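Local coordinates for protein putative peptidase (Parabacteroides merdae, PDB 4L8K) that probably cleaves peptide bonds as a serine peptidase of family S41, at residues 154-159 with 218-223; 177-182 with 197-202; 181-186 with 269-274. All blocks are in the same frame, centred on the assembly; numbering follows the deposited sequence.

Contact 1: 154-159 with 218-223; sequences VRDNGG and NRHSYS. With PO4 (phosphate ion), chain E.
Asn218 and Asp156 join two loops that leave neighbouring parallel strands of the S41 peptidase core, 149-153 and 213-217, each loop opening with a beta turn: type II from Val154 to Asn157, type I from Asn218 to Ser221. The amide of Asn218 works at both ends. Its OD1 accepts a hydrogen bond from Asp156 N at 2.9 Å, and its ND2 donates one to Asp156 OD1 at the same distance, on the anti side, well out of the carboxylate plane. A chi1 of 67° sets Asn218 CG between the backbone N and carbonyl carbon; ND2 lies against Arg155 CB at 3.6 Å. Next along, Ser221 OG donates to Val154 O at 2.7 Å, standing well above that carbonyl plane, and accepts from Asn218 N. Asp156 OD1 lies 3.3 Å from His220 CB, its carboxylate turned steeply (75°) to the imidazole. Farther on, Tyr222 N bonds Asn157 O at 3.2 Å, and Gly158 CA sits over one face of the Tyr222 ring, 3.6 Å from its centroid; a CB on Gly158 would clash with the phenol oxygen. Asn157 OD1 closes an Asx turn onto Gly159 N, while its ND2 goes to Tyr125 O. Ser223, just before helix 224-232, donates from OG to phosphate O2 at 2.8 Å; His68, Arg264, Ser266 and the backbone N of Ser249 and Gly250 hold the same ion, probably from the crystallisation liquor. Three side-chain bonds and one backbone bond thus hold the loops together, and the phosphate's donors show where an anion can be held beside Ser223.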
loop_
_atom_site.group_PDB
_atom_site.type_symbol
_atom_site.label_atom_id
_atom_site.label_comp_id
_atom_site.label_asym_id
_atom_site.label_seq_id
_atom_site.Cartn_x
_atom_site.Cartn_y
_atom_site.Cartn_z
ATOM N N VAL A 154 3.219 -3.595 8.963
ATOM C CA VAL A 154 2.189 -3.724 7.907
ATOM C C VAL A 154 2.816 -4.294 6.604
ATOM O O VAL A 154 2.301 -4.059 5.509
ATOM C CB VAL A 154 1.400 -2.408 7.640
ATOM C CG1 VAL A 154 0.507 -2.045 8.828
ATOM C CG2 VAL A 154 2.324 -1.254 7.234
ATOM N N ARG A 155 3.921 -5.039 6.728
ATOM C CA ARG A 155 4.526 -5.709 5.583
ATOM C C ARG A 155 3.572 -6.795 5.104
ATOM O O ARG A 155 2.912 -7.423 5.937
ATOM C CB ARG A 155 5.879 -6.336 5.954
ATOM C CG ARG A 155 6.980 -5.316 6.212
ATOM C CD ARG A 155 8.279 -5.987 6.654
ATOM N NE ARG A 155 8.129 -6.626 7.966
ATOM C CZ ARG A 155 8.993 -7.479 8.504
ATOM N NH1 ARG A 155 10.078 -7.854 7.830
ATOM N NH2 ARG A 155 8.773 -7.981 9.713
ATOM N N ASP A 156 3.464 -6.995 3.781
ATOM C CA ASP A 156 2.574 -7.979 3.171
ATOM C C ASP A 156 1.085 -7.657 3.415
ATOM O O ASP A 156 0.255 -8.547 3.348
ATOM C CB ASP A 156 2.914 -9.407 3.620
ATOM C CG ASP A 156 4.000 -10.052 2.785
ATOM O OD1 ASP A 156 4.836 -9.311 2.212
ATOM O OD2 ASP A 156 4.018 -11.290 2.704
ATOM N N ASN A 157 0.753 -6.385 3.663
ATOM C CA ASN A 157 -0.628 -5.983 3.860
ATOM C C ASN A 157 -1.085 -5.265 2.587
ATOM O O ASN A 157 -0.720 -4.119 2.347
ATOM C CB ASN A 157 -0.777 -5.117 5.130
ATOM C CG ASN A 157 -2.203 -4.725 5.485
ATOM O OD1 ASN A 157 -3.090 -4.623 4.621
ATOM N ND2 ASN A 157 -2.439 -4.435 6.774
ATOM N N GLY A 158 -1.849 -5.989 1.770
ATOM C CA GLY A 158 -2.389 -5.525 0.497
ATOM C C GLY A 158 -3.553 -4.551 0.590
ATOM O O GLY A 158 -4.161 -4.219 -0.421
ATOM N N GLY A 159 -3.848 -4.065 1.793
ATOM C CA GLY A 159 -4.918 -3.099 2.009
ATOM C C GLY A 159 -6.198 -3.708 2.526
ATOM O O GLY A 159 -6.185 -4.753 3.172
ATOM N N ASN A 218 7.004 -3.005 3.151
ATOM C CA ASN A 218 7.661 -3.701 2.054
ATOM C C ASN A 218 6.846 -3.444 0.787
ATOM O O ASN A 218 5.819 -2.784 0.868
ATOM C CB ASN A 218 7.908 -5.209 2.333
ATOM C CG ASN A 218 6.697 -6.088 2.443
ATOM O OD1 ASN A 218 5.551 -5.644 2.353
ATOM N ND2 ASN A 218 6.935 -7.362 2.666
ATOM N N ARG A 219 7.318 -3.902 -0.379
ATOM C CA ARG A 219 6.628 -3.725 -1.653
ATOM C C ARG A 219 5.219 -4.330 -1.625
ATOM O O ARG A 219 4.348 -3.913 -2.387
ATOM C CB ARG A 219 7.456 -4.343 -2.811
ATOM C CG ARG A 219 7.061 -3.840 -4.197
ATOM C CD ARG A 219 7.144 -2.330 -4.350
ATOM N NE ARG A 219 6.864 -2.031 -5.740
ATOM C CZ ARG A 219 6.772 -0.827 -6.283
ATOM N NH1 ARG A 219 6.766 0.259 -5.516
ATOM N NH2 ARG A 219 6.603 -0.699 -7.587
ATOM N N HIS A 220 4.989 -5.284 -0.734
ATOM C CA HIS A 220 3.690 -5.897 -0.612
ATOM C C HIS A 220 2.790 -5.146 0.386
ATOM O O HIS A 220 1.725 -5.658 0.706
ATOM C CB HIS A 220 3.821 -7.377 -0.312
ATOM C CG HIS A 220 4.210 -8.147 -1.529
ATOM N ND1 HIS A 220 5.499 -8.579 -1.722
ATOM C CD2 HIS A 220 3.474 -8.507 -2.607
ATOM C CE1 HIS A 220 5.510 -9.218 -2.888
ATOM N NE2 HIS A 220 4.324 -9.173 -3.472
ATOM N N SER A 221 3.167 -3.895 0.793
ATOM C CA SER A 221 2.354 -2.947 1.565
ATOM C C SER A 221 1.750 -1.996 0.527
ATOM O O SER A 221 2.490 -1.232 -0.093
ATOM C CB SER A 221 3.187 -2.180 2.605
ATOM O OG SER A 221 3.824 -3.016 3.556
ATOM N N TYR A 222 0.459 -2.103 0.230
ATOM C CA TYR A 222 -0.099 -1.263 -0.821
ATOM C C TYR A 222 -1.586 -1.015 -0.632
ATOM O O TYR A 222 -2.191 -1.572 0.284
ATOM C CB TYR A 222 0.175 -1.865 -2.229
ATOM C CG TYR A 222 -0.296 -3.287 -2.403
ATOM C CD1 TYR A 222 -1.616 -3.568 -2.755
ATOM C CD2 TYR A 222 0.574 -4.359 -2.220
ATOM C CE1 TYR A 222 -2.053 -4.877 -2.941
ATOM C CE2 TYR A 222 0.148 -5.676 -2.416
ATOM C CZ TYR A 222 -1.162 -5.926 -2.799
ATOM O OH TYR A 222 -1.632 -7.203 -2.979
ATOM N N SER A 223 -2.162 -0.162 -1.528
ATOM C CA SER A 223 -3.549 0.279 -1.569
ATOM C C SER A 223 -3.897 1.013 -0.258
ATOM O O SER A 223 -3.197 1.984 0.017
ATOM C CB SER A 223 -4.486 -0.871 -1.897
ATOM O OG SER A 223 -4.167 -1.306 -3.213
HETATM P P PO4 E . -5.800 0.491 -6.034
HETATM O O1 PO4 E . -6.179 1.731 -6.823
HETATM O O2 PO4 E . -4.821 0.902 -4.889
HETATM O O3 PO4 E . -7.086 -0.146 -5.446
HETATM O O4 PO4 E . -5.077 -0.503 -6.973
HETATM O O HOH W 1 0.198 -8.386 0.272
#

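Contact 2: 177-182 with 197-202; sequences ILTGYT and NPVYLS
Ile177 to Thr182 run antiparallel to Asn197 to Leu201, the short strand axes 4.5 Å apart at closest, with a beta bulge that shifts the register between Leu178 and Gly180. At the bulge Val199 faces two residues: its O accepts from Thr179 N at 2.8 Å, nearly straight at 173°, and its N donates to Gly180 O. Reciprocal backbone pairs, Ile177 with Leu201 and Thr182 with Asn197, close the two ends. Leu178, Tyr181, Pro198 and Tyr200 share one face. Leu178 CG is anti to the backbone N (chi1 172°), and CD1 beyond it lies 3.6 Å from Pro198 CB. The same methyl sits over one face of the Tyr200 ring, toward the rim. The Tyr181 ring reaches the same proline carbon, its CE2 4.0 Å from Pro198 CB and its CD2 3.6 Å from Pro198 N. An alanine in place of Tyr181 removes the ring atoms CD2 and CE2 and would probably leave a gap beside Pro198. At the bulge Thr179 CG2 presses on Leu201 CB at a tight 3.5 Å, and on the opposite face, with Leu201, Thr182 CG2 meets Val199 CG2. The hairpin therefore has backbone bonds for its alignment, Leu178, Pro198 and the two tyrosines packed on one face, and Thr179 and Leu201 both meeting Val231 of helix 224-232.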
loop_
_atom_site.group_PDB
_atom_site.type_symbol
_atom_site.label_atom_id
_atom_site.label_comp_id
_atom_site.label_asym_id
_atom_site.label_seq_id
_atom_site.Cartn_x
_atom_site.Cartn_y
_atom_site.Cartn_z
ATOM N N ILE A 177 -4.894 17.172 11.643
ATOM C CA ILE A 177 -3.849 17.435 10.646
ATOM C C ILE A 177 -4.351 17.214 9.240
ATOM O O ILE A 177 -5.271 16.424 9.018
ATOM C CB ILE A 177 -2.582 16.529 10.863
ATOM C CG1 ILE A 177 -2.922 15.005 10.828
ATOM C CG2 ILE A 177 -1.768 16.944 12.089
ATOM C CD1 ILE A 177 -1.780 14.052 10.250
ATOM N N LEU A 178 -3.683 17.872 8.286
ATOM C CA LEU A 178 -3.849 17.658 6.868
ATOM C C LEU A 178 -3.098 16.362 6.567
ATOM O O LEU A 178 -1.940 16.262 6.952
ATOM C CB LEU A 178 -3.270 18.877 6.104
ATOM C CG LEU A 178 -3.180 18.740 4.571
ATOM C CD1 LEU A 178 -4.556 18.756 3.937
ATOM C CD2 LEU A 178 -2.284 19.819 3.980
ATOM N N THR A 179 -3.748 15.355 5.944
ATOM C CA THR A 179 -3.099 14.060 5.662
ATOM C C THR A 179 -2.583 13.984 4.226
ATOM O O THR A 179 -1.709 13.178 3.906
ATOM C CB THR A 179 -4.054 12.885 5.953
ATOM O OG1 THR A 179 -5.116 12.864 4.996
ATOM C CG2 THR A 179 -4.593 12.901 7.372
ATOM N N GLY A 180 -3.130 14.840 3.379
ATOM C CA GLY A 180 -2.787 14.909 1.974
ATOM C C GLY A 180 -3.963 15.407 1.181
ATOM O O GLY A 180 -4.836 16.104 1.722
ATOM N N TYR A 181 -3.968 15.067 -0.114
ATOM C CA TYR A 181 -4.973 15.524 -1.066
ATOM C C TYR A 181 -5.438 14.417 -1.985
ATOM O O TYR A 181 -4.705 13.447 -2.227
ATOM C CB TYR A 181 -4.396 16.663 -1.957
ATOM C CG TYR A 181 -3.880 17.872 -1.206
ATOM C CD1 TYR A 181 -2.573 17.921 -0.738
ATOM C CD2 TYR A 181 -4.673 19.014 -1.047
ATOM C CE1 TYR A 181 -2.092 19.031 -0.040
ATOM C CE2 TYR A 181 -4.193 20.141 -0.374
ATOM C CZ TYR A 181 -2.902 20.140 0.135
ATOM O OH TYR A 181 -2.412 21.244 0.782
ATOM N N THR A 182 -6.641 14.607 -2.558
ATOM C CA THR A 182 -7.193 13.721 -3.588
ATOM C C THR A 182 -7.563 14.584 -4.793
ATOM O O THR A 182 -7.900 15.751 -4.640
ATOM C CB THR A 182 -8.387 12.869 -3.085
ATOM O OG1 THR A 182 -9.436 13.725 -2.617
ATOM C CG2 THR A 182 -7.990 11.867 -1.984
ATOM N N ASN A 197 -8.003 18.215 -3.466
ATOM C CA ASN A 197 -8.946 18.388 -2.369
ATOM C C ASN A 197 -8.287 17.951 -1.045
ATOM O O ASN A 197 -7.907 16.784 -0.914
ATOM C CB ASN A 197 -10.247 17.605 -2.624
ATOM C CG ASN A 197 -11.224 17.721 -1.477
ATOM O OD1 ASN A 197 -11.782 18.786 -1.221
ATOM N ND2 ASN A 197 -11.373 16.664 -0.699
ATOM N N PRO A 198 -8.150 18.864 -0.055
ATOM C CA PRO A 198 -7.507 18.481 1.220
ATOM C C PRO A 198 -8.315 17.473 2.042
ATOM O O PRO A 198 -9.536 17.576 2.154
ATOM C CB PRO A 198 -7.371 19.811 1.971
ATOM C CG PRO A 198 -8.434 20.664 1.425
ATOM C CD PRO A 198 -8.551 20.289 -0.043
ATOM N N VAL A 199 -7.615 16.496 2.609
ATOM C CA VAL A 199 -8.195 15.463 3.449
ATOM C C VAL A 199 -7.575 15.647 4.840
ATOM O O VAL A 199 -6.362 15.780 4.958
ATOM C CB VAL A 199 -7.989 14.029 2.863
ATOM C CG1 VAL A 199 -8.621 12.969 3.762
ATOM C CG2 VAL A 199 -8.546 13.918 1.453
ATOM N N TYR A 200 -8.413 15.697 5.880
ATOM C CA TYR A 200 -7.953 15.871 7.259
ATOM C C TYR A 200 -8.281 14.666 8.121
ATOM O O TYR A 200 -9.220 13.947 7.822
ATOM C CB TYR A 200 -8.595 17.122 7.891
ATOM C CG TYR A 200 -8.272 18.405 7.165
ATOM C CD1 TYR A 200 -7.153 19.155 7.503
ATOM C CD2 TYR A 200 -9.085 18.872 6.131
ATOM C CE1 TYR A 200 -6.830 20.321 6.816
ATOM C CE2 TYR A 200 -8.776 20.044 5.442
ATOM C CZ TYR A 200 -7.649 20.766 5.791
ATOM O OH TYR A 200 -7.357 21.929 5.128
ATOM N N LEU A 201 -7.527 14.474 9.206
ATOM C CA LEU A 201 -7.753 13.422 10.192
ATOM C C LEU A 201 -7.684 14.046 11.599
ATOM O O LEU A 201 -6.807 14.869 11.881
ATOM C CB LEU A 201 -6.759 12.258 10.040
ATOM C CG LEU A 201 -6.972 10.988 10.922
ATOM C CD1 LEU A 201 -8.285 10.271 10.600
ATOM C CD2 LEU A 201 -5.825 10.009 10.752
ATOM N N SER A 202 -8.649 13.695 12.449
ATOM C CA SER A 202 -8.715 14.206 13.807
ATOM C C SER A 202 -8.225 13.146 14.772
ATOM O O SER A 202 -8.402 11.959 14.499
ATOM C CB SER A 202 -10.140 14.644 14.156
ATOM O OG SER A 202 -10.440 15.851 13.477
#

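Contact 3: 181-186 with 269-274; sequences YTQYKK and PVLDVN
Gln183 reaches across Pro269 and Leu271, where the end of strand 177-182 pairs antiparallel with the short strand 270-271. Its CB lies 4.1 Å from Pro269 CD. A chi1 of -71° puts CG anti to the carbonyl carbon, beside the backbone N, and there CG comes within 4.2 Å of Leu271 CD1. The extended chain carries on past the same methyl: CD lies near it, and OE1 approaches Leu271 CD1 to 3.7 Å, with CD2 a little farther off. At the tip NE2 turns to a partner beyond the two strands, the carbonyl oxygen of Thr194, so the amide is held by a polar bond at one end while its body rests on leucine. The backbones pair directly as well. Tyr181 N donates to Leu271 O at 2.9 Å, and Leu271 N returns the bond to Tyr181 O at 2.8 Å. Gln183 N reaches Pro269 O over 3.2 Å, carrying the pairing past the end of the strand. The ring of Tyr181 presents an edge to the turn that follows: CD1 is 3.4 Å from Asp272 O, near the ring plane. That turn is an Asx turn, Asp272 OD1 accepting from Asn274 N, and the same oxygen also takes Gln276 N. On the other face Val270 touches Asp227 of helix 224-232. The pairing thus rests on two backbone bonds at Leu271 and a third just before the short strand, at Pro269, while Gln183 lies against Leu271 with its amide hydrogen-bonded to Thr194 O.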
loop_
_atom_site.group_PDB
_atom_site.type_symbol
_atom_site.label_atom_id
_atom_site.label_comp_id
_atom_site.label_asym_id
_atom_site.label_seq_id
_atom_site.Cartn_x
_atom_site.Cartn_y
_atom_site.Cartn_z
ATOM N N TYR A 181 -3.968 15.067 -0.114
ATOM C CA TYR A 181 -4.973 15.524 -1.066
ATOM C C TYR A 181 -5.438 14.417 -1.985
ATOM O O TYR A 181 -4.705 13.447 -2.227
ATOM C CB TYR A 181 -4.396 16.663 -1.957
ATOM C CG TYR A 181 -3.880 17.872 -1.206
ATOM C CD1 TYR A 181 -2.573 17.921 -0.738
ATOM C CD2 TYR A 181 -4.673 19.014 -1.047
ATOM C CE1 TYR A 181 -2.092 19.031 -0.040
ATOM C CE2 TYR A 181 -4.193 20.141 -0.374
ATOM C CZ TYR A 181 -2.902 20.140 0.135
ATOM O OH TYR A 181 -2.412 21.244 0.782
ATOM N N THR A 182 -6.641 14.607 -2.558
ATOM C CA THR A 182 -7.193 13.721 -3.588
ATOM C C THR A 182 -7.563 14.584 -4.793
ATOM O O THR A 182 -7.900 15.751 -4.640
ATOM C CB THR A 182 -8.387 12.869 -3.085
ATOM O OG1 THR A 182 -9.436 13.725 -2.617
ATOM C CG2 THR A 182 -7.990 11.867 -1.984
ATOM N N GLN A 183 -7.460 14.012 -5.983
ATOM C CA GLN A 183 -7.853 14.604 -7.262
ATOM C C GLN A 183 -8.717 13.605 -7.964
ATOM O O GLN A 183 -8.525 12.418 -7.752
ATOM C CB GLN A 183 -6.628 14.907 -8.133
ATOM C CG GLN A 183 -5.779 16.044 -7.655
ATOM C CD GLN A 183 -4.774 16.400 -8.708
ATOM O OE1 GLN A 183 -3.732 15.766 -8.834
ATOM N NE2 GLN A 183 -5.060 17.432 -9.485
ATOM N N TYR A 184 -9.641 14.030 -8.812
ATOM C CA TYR A 184 -10.383 13.025 -9.555
ATOM C C TYR A 184 -10.462 13.457 -11.020
ATOM O O TYR A 184 -10.300 14.641 -11.335
ATOM C CB TYR A 184 -11.744 12.683 -8.925
ATOM C CG TYR A 184 -12.808 13.755 -8.988
ATOM C CD1 TYR A 184 -12.969 14.665 -7.946
ATOM C CD2 TYR A 184 -13.738 13.779 -10.025
ATOM C CE1 TYR A 184 -13.994 15.612 -7.966
ATOM C CE2 TYR A 184 -14.759 14.727 -10.060
ATOM C CZ TYR A 184 -14.885 15.642 -9.027
ATOM O OH TYR A 184 -15.879 16.593 -9.073
ATOM N N LYS A 185 -10.576 12.469 -11.914
ATOM C CA LYS A 185 -10.626 12.700 -13.351
ATOM C C LYS A 185 -11.865 13.535 -13.659
ATOM O O LYS A 185 -12.980 13.115 -13.341
ATOM C CB LYS A 185 -10.608 11.364 -14.112
ATOM C CG LYS A 185 -10.084 11.496 -15.532
ATOM C CD LYS A 185 -8.579 11.370 -15.591
ATOM C CE LYS A 185 -7.972 12.090 -16.760
ATOM N NZ LYS A 185 -8.485 11.600 -18.080
ATOM N N LYS A 186 -11.635 14.769 -14.155
ATOM C CA LYS A 186 -12.656 15.759 -14.495
ATOM C C LYS A 186 -13.154 15.557 -15.954
ATOM O O LYS A 186 -14.336 15.773 -16.244
ATOM C CB LYS A 186 -12.059 17.174 -14.315
ATOM C CG LYS A 186 -13.059 18.287 -14.050
ATOM C CD LYS A 186 -12.368 19.600 -13.617
ATOM C CE LYS A 186 -11.747 20.384 -14.756
ATOM N NZ LYS A 186 -10.260 20.284 -14.773
ATOM N N PRO A 269 -5.713 10.019 -8.317
ATOM C CA PRO A 269 -4.380 10.270 -7.747
ATOM C C PRO A 269 -4.502 10.751 -6.277
ATOM O O PRO A 269 -5.330 11.612 -5.961
ATOM C CB PRO A 269 -3.800 11.390 -8.629
ATOM C CG PRO A 269 -4.731 11.536 -9.767
ATOM C CD PRO A 269 -6.060 11.043 -9.321
ATOM N N VAL A 270 -3.709 10.155 -5.384
ATOM C CA VAL A 270 -3.614 10.545 -3.980
ATOM C C VAL A 270 -2.276 11.270 -3.848
ATOM O O VAL A 270 -1.247 10.757 -4.310
ATOM C CB VAL A 270 -3.775 9.363 -2.984
ATOM C CG1 VAL A 270 -3.330 9.750 -1.574
ATOM C CG2 VAL A 270 -5.212 8.853 -2.964
ATOM N N LEU A 271 -2.306 12.491 -3.275
ATOM C CA LEU A 271 -1.112 13.294 -3.108
ATOM C C LEU A 271 -0.757 13.445 -1.647
ATOM O O LEU A 271 -1.642 13.495 -0.792
ATOM C CB LEU A 271 -1.280 14.696 -3.752
ATOM C CG LEU A 271 -1.949 14.780 -5.131
ATOM C CD1 LEU A 271 -2.210 16.201 -5.514
ATOM C CD2 LEU A 271 -1.117 14.090 -6.192
ATOM N N ASP A 272 0.546 13.581 -1.358
ATOM C CA ASP A 272 0.987 13.826 0.002
ATOM C C ASP A 272 0.793 15.341 0.347
ATOM O O ASP A 272 0.258 16.091 -0.471
ATOM C CB ASP A 272 2.445 13.341 0.208
ATOM C CG ASP A 272 3.521 13.987 -0.652
ATOM O OD1 ASP A 272 3.310 15.139 -1.122
ATOM O OD2 ASP A 272 4.594 13.372 -0.805
ATOM N N VAL A 273 1.230 15.787 1.544
ATOM C CA VAL A 273 1.082 17.179 1.982
ATOM C C VAL A 273 1.918 18.161 1.098
ATOM O O VAL A 273 1.665 19.361 1.117
ATOM C CB VAL A 273 1.383 17.382 3.490
ATOM C CG1 VAL A 273 0.343 16.666 4.349
ATOM C CG2 VAL A 273 2.814 16.937 3.854
ATOM N N ASN A 274 2.875 17.647 0.317
ATOM C CA ASN A 274 3.693 18.471 -0.591
ATOM C C ASN A 274 3.143 18.378 -2.025
ATOM O O ASN A 274 3.806 18.823 -2.968
ATOM C CB ASN A 274 5.177 18.055 -0.547
ATOM C CG ASN A 274 5.736 18.012 0.847
ATOM O OD1 ASN A 274 5.600 18.948 1.641
ATOM N ND2 ASN A 274 6.329 16.891 1.191
HETATM O O HOH W 2 0.004 21.124 1.754
#

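Contacts 2 and 3 build one three-stranded antiparallel sheet, with strand 177-182 in the middle; they share Tyr181 and Thr182, and their centres are 10 Å apart. Val273 CG1 of contact 3 also packs 3.5 Å from Leu178 O of contact 2. Contact 1 stands apart in the core of the fold, its centre about 21 Å from that of contact 2 and about 20 Å from that of contact 3, without touching either. Helix 224-232 lies between: its Val231 meets Thr179 and Leu201, its Asp227 Val270. The small sheet thus packs on the helix that begins right after Ser223, the residue bonded to the phosphate, an ion probably from the crystallisation liquor.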